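Local coordinates for protein fungal protease inhibitor-1 (Antheraea mylitta, PDB 3BT4) that inhibits the serine proteases trypsin and chymotrypsin, as well as proteases from the fungi Aspergillus oryzae and Rhizopus oryzae, but not papain, at residues Asp1-Gly5 with Gly35-Cys39. Numbering follows the deposited sequence.
Sequences DLICG and GKCAC
Build this contact around the disulfide Cys4-Cys37: SG to SG is 2.0 Å, chi3 is -81°, so the bridge has left-handed torsion, and both cysteines take chi1 m. It brings the CA atoms of Cys4 and Cys37 to 5.5 Å, the nearest CA pair across the two segments. No hydrogen bond crosses between the segments. Gly35-Ala38 is a type II beta turn, with Lys36 at phi/psi -50/129, Cys37 at 59/14, and Ala38 N donating to Gly35 O at 2.8 Å; Cys37 thus sits at a corner with positive phi, its CB aimed at the N-terminal segment. Residues 1-5 run irregularly, kinked at Leu2 and Cys4, with weak hydrogen bonds (3.3 Å) from Ile3 N to Asp1 O and from Gly5 N to Ile3 O. Leu2, with chi1 at an off-well 29° and chi2 p, lays CD1 3.9 Å from Cys37 SG and CD2 3.7 Å from Lys36 CD. Lys36 (m, t, m, m) lends its aliphatic part to this contact while its ammonium end leads away; Ile3 points away. Tyr8 of helix 8-11 touches Leu2, Lys36 and Cys37, and backbone hydrogen bonds tie Leu2 to Glu59 and Cys37 to Lys58. With Cys9-Cys39 alongside, the bridge staples the N-terminus to the turn before strand 40-47, typical of a small, disulfide-rich protease inhibitor, where cystines pin irregular loops together.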
ATOM      1  N   ASP A   1      -4.235  15.886  -2.180  1.00 40.81           N
ATOM      2  CA  ASP A   1      -4.531  15.100  -0.944  1.00 40.68           C
ATOM      3  C   ASP A   1      -6.052  14.920  -0.782  1.00 40.36           C
ATOM      4  O   ASP A   1      -6.727  15.730  -0.134  1.00 40.75           O
ATOM      5  CB  ASP A   1      -3.919  15.802   0.276  1.00 40.93           C
ATOM      6  CG  ASP A   1      -3.735  14.867   1.474  1.00 42.13           C
ATOM      7  OD1 ASP A   1      -2.799  14.041   1.472  1.00 42.85           O
ATOM      8  OD2 ASP A   1      -4.505  14.970   2.445  1.00 43.84           O
ATOM      9  N   LEU A   2      -6.595  13.857  -1.372  1.00 39.48           N
ATOM     10  CA  LEU A   2      -8.058  13.694  -1.454  1.00 38.73           C
ATOM     11  C   LEU A   2      -8.680  12.848  -0.337  1.00 37.48           C
ATOM     12  O   LEU A   2      -8.907  11.652  -0.539  1.00 37.90           O
ATOM     13  CB  LEU A   2      -8.493  13.182  -2.856  1.00 38.80           C
ATOM     14  CG  LEU A   2      -7.588  12.298  -3.731  1.00 39.24           C
ATOM     15  CD1 LEU A   2      -7.654  10.810  -3.373  1.00 39.19           C
ATOM     16  CD2 LEU A   2      -7.938  12.503  -5.202  1.00 39.52           C
ATOM     17  N   ILE A   3      -8.975  13.475   0.811  1.00 35.54           N
ATOM     18  CA  ILE A   3      -9.567  12.800   2.009  1.00 33.82           C
ATOM     19  C   ILE A   3     -10.267  11.439   1.746  1.00 32.16           C
ATOM     20  O   ILE A   3     -11.196  11.339   0.931  1.00 31.98           O
ATOM     21  CB  ILE A   3     -10.515  13.735   2.836  1.00 34.13           C
ATOM     22  CG1 ILE A   3      -9.779  15.000   3.306  1.00 33.81           C
ATOM     23  CG2 ILE A   3     -11.114  12.976   4.042  1.00 34.98           C
ATOM     24  CD1 ILE A   3     -10.690  16.081   3.938  1.00 33.95           C
ATOM     25  N   CYS A   4      -9.803  10.400   2.441  1.00 29.48           N
ATOM     26  CA  CYS A   4     -10.267   9.049   2.171  1.00 26.75           C
ATOM     27  C   CYS A   4     -11.274   8.649   3.230  1.00 26.31           C
ATOM     28  O   CYS A   4     -10.946   7.909   4.153  1.00 26.13           O
ATOM     29  CB  CYS A   4      -9.085   8.066   2.139  1.00 26.31           C
ATOM     30  SG  CYS A   4      -7.877   8.400   0.856  1.00 19.76           S
ATOM     31  N   GLY A   5     -12.497   9.160   3.092  1.00 25.72           N
ATOM     32  CA  GLY A   5     -13.595   8.869   4.025  1.00 24.73           C
ATOM     33  C   GLY A   5     -13.974   7.406   3.963  1.00 23.83           C
ATOM     34  O   GLY A   5     -13.627   6.713   3.008  1.00 24.07           O
ATOM     35  N   GLY A  35      -4.155   2.318  -5.807  1.00 13.24           N
ATOM     36  CA  GLY A  35      -5.015   3.393  -6.313  1.00 14.34           C
ATOM     37  C   GLY A  35      -5.308   4.464  -5.292  1.00 14.44           C
ATOM     38  O   GLY A  35      -4.994   4.321  -4.107  1.00 13.53           O
ATOM     39  N   LYS A  36      -5.899   5.566  -5.754  1.00 15.61           N
ATOM     40  CA  LYS A  36      -6.356   6.606  -4.828  1.00 16.09           C
ATOM     41  C   LYS A  36      -7.202   5.985  -3.711  1.00 15.49           C
ATOM     42  O   LYS A  36      -8.118   5.190  -3.982  1.00 15.16           O
ATOM     43  CB  LYS A  36      -7.120   7.697  -5.579  1.00 16.15           C
ATOM     44  CG  LYS A  36      -6.215   8.514  -6.499  1.00 17.54           C
ATOM     45  CD  LYS A  36      -6.970   9.603  -7.257  1.00 18.73           C
ATOM     46  CE  LYS A  36      -7.513   9.099  -8.598  1.00 22.62           C
ATOM     47  NZ  LYS A  36      -6.426   8.554  -9.468  1.00 24.68           N
ATOM     48  N   CYS A  37      -6.848   6.321  -2.467  1.00 14.91           N
ATOM     49  CA  CYS A  37      -7.481   5.787  -1.247  1.00 15.25           C
ATOM     50  C   CYS A  37      -7.414   4.257  -1.075  1.00 15.26           C
ATOM     51  O   CYS A  37      -8.114   3.684  -0.216  1.00 14.93           O
ATOM     52  CB  CYS A  37      -8.910   6.337  -1.066  1.00 15.27           C
ATOM     53  SG  CYS A  37      -8.918   8.152  -0.867  1.00 16.70           S
ATOM     54  N   ALA A  38      -6.559   3.608  -1.875  1.00 14.89           N
ATOM     55  CA  ALA A  38      -6.279   2.177  -1.712  1.00 14.44           C
ATOM     56  C   ALA A  38      -7.534   1.310  -1.931  1.00 14.23           C
ATOM     57  O   ALA A  38      -7.734   0.316  -1.256  1.00 13.21           O
ATOM     58  CB  ALA A  38      -5.675   1.928  -0.332  1.00 14.28           C
ATOM     59  N   CYS A  39      -8.356   1.695  -2.907  1.00 14.31           N
ATOM     60  CA  CYS A  39      -9.593   0.981  -3.262  1.00 14.65           C
ATOM     61  C   CYS A  39      -9.366  -0.360  -3.955  1.00 15.03           C
ATOM     62  O   CYS A  39     -10.259  -1.220  -3.957  1.00 15.17           O
ATOM     63  CB  CYS A  39     -10.492   1.875  -4.124  1.00 14.72           C
ATOM     64  SG  CYS A  39     -10.987   3.386  -3.250  1.00 14.59           S
TER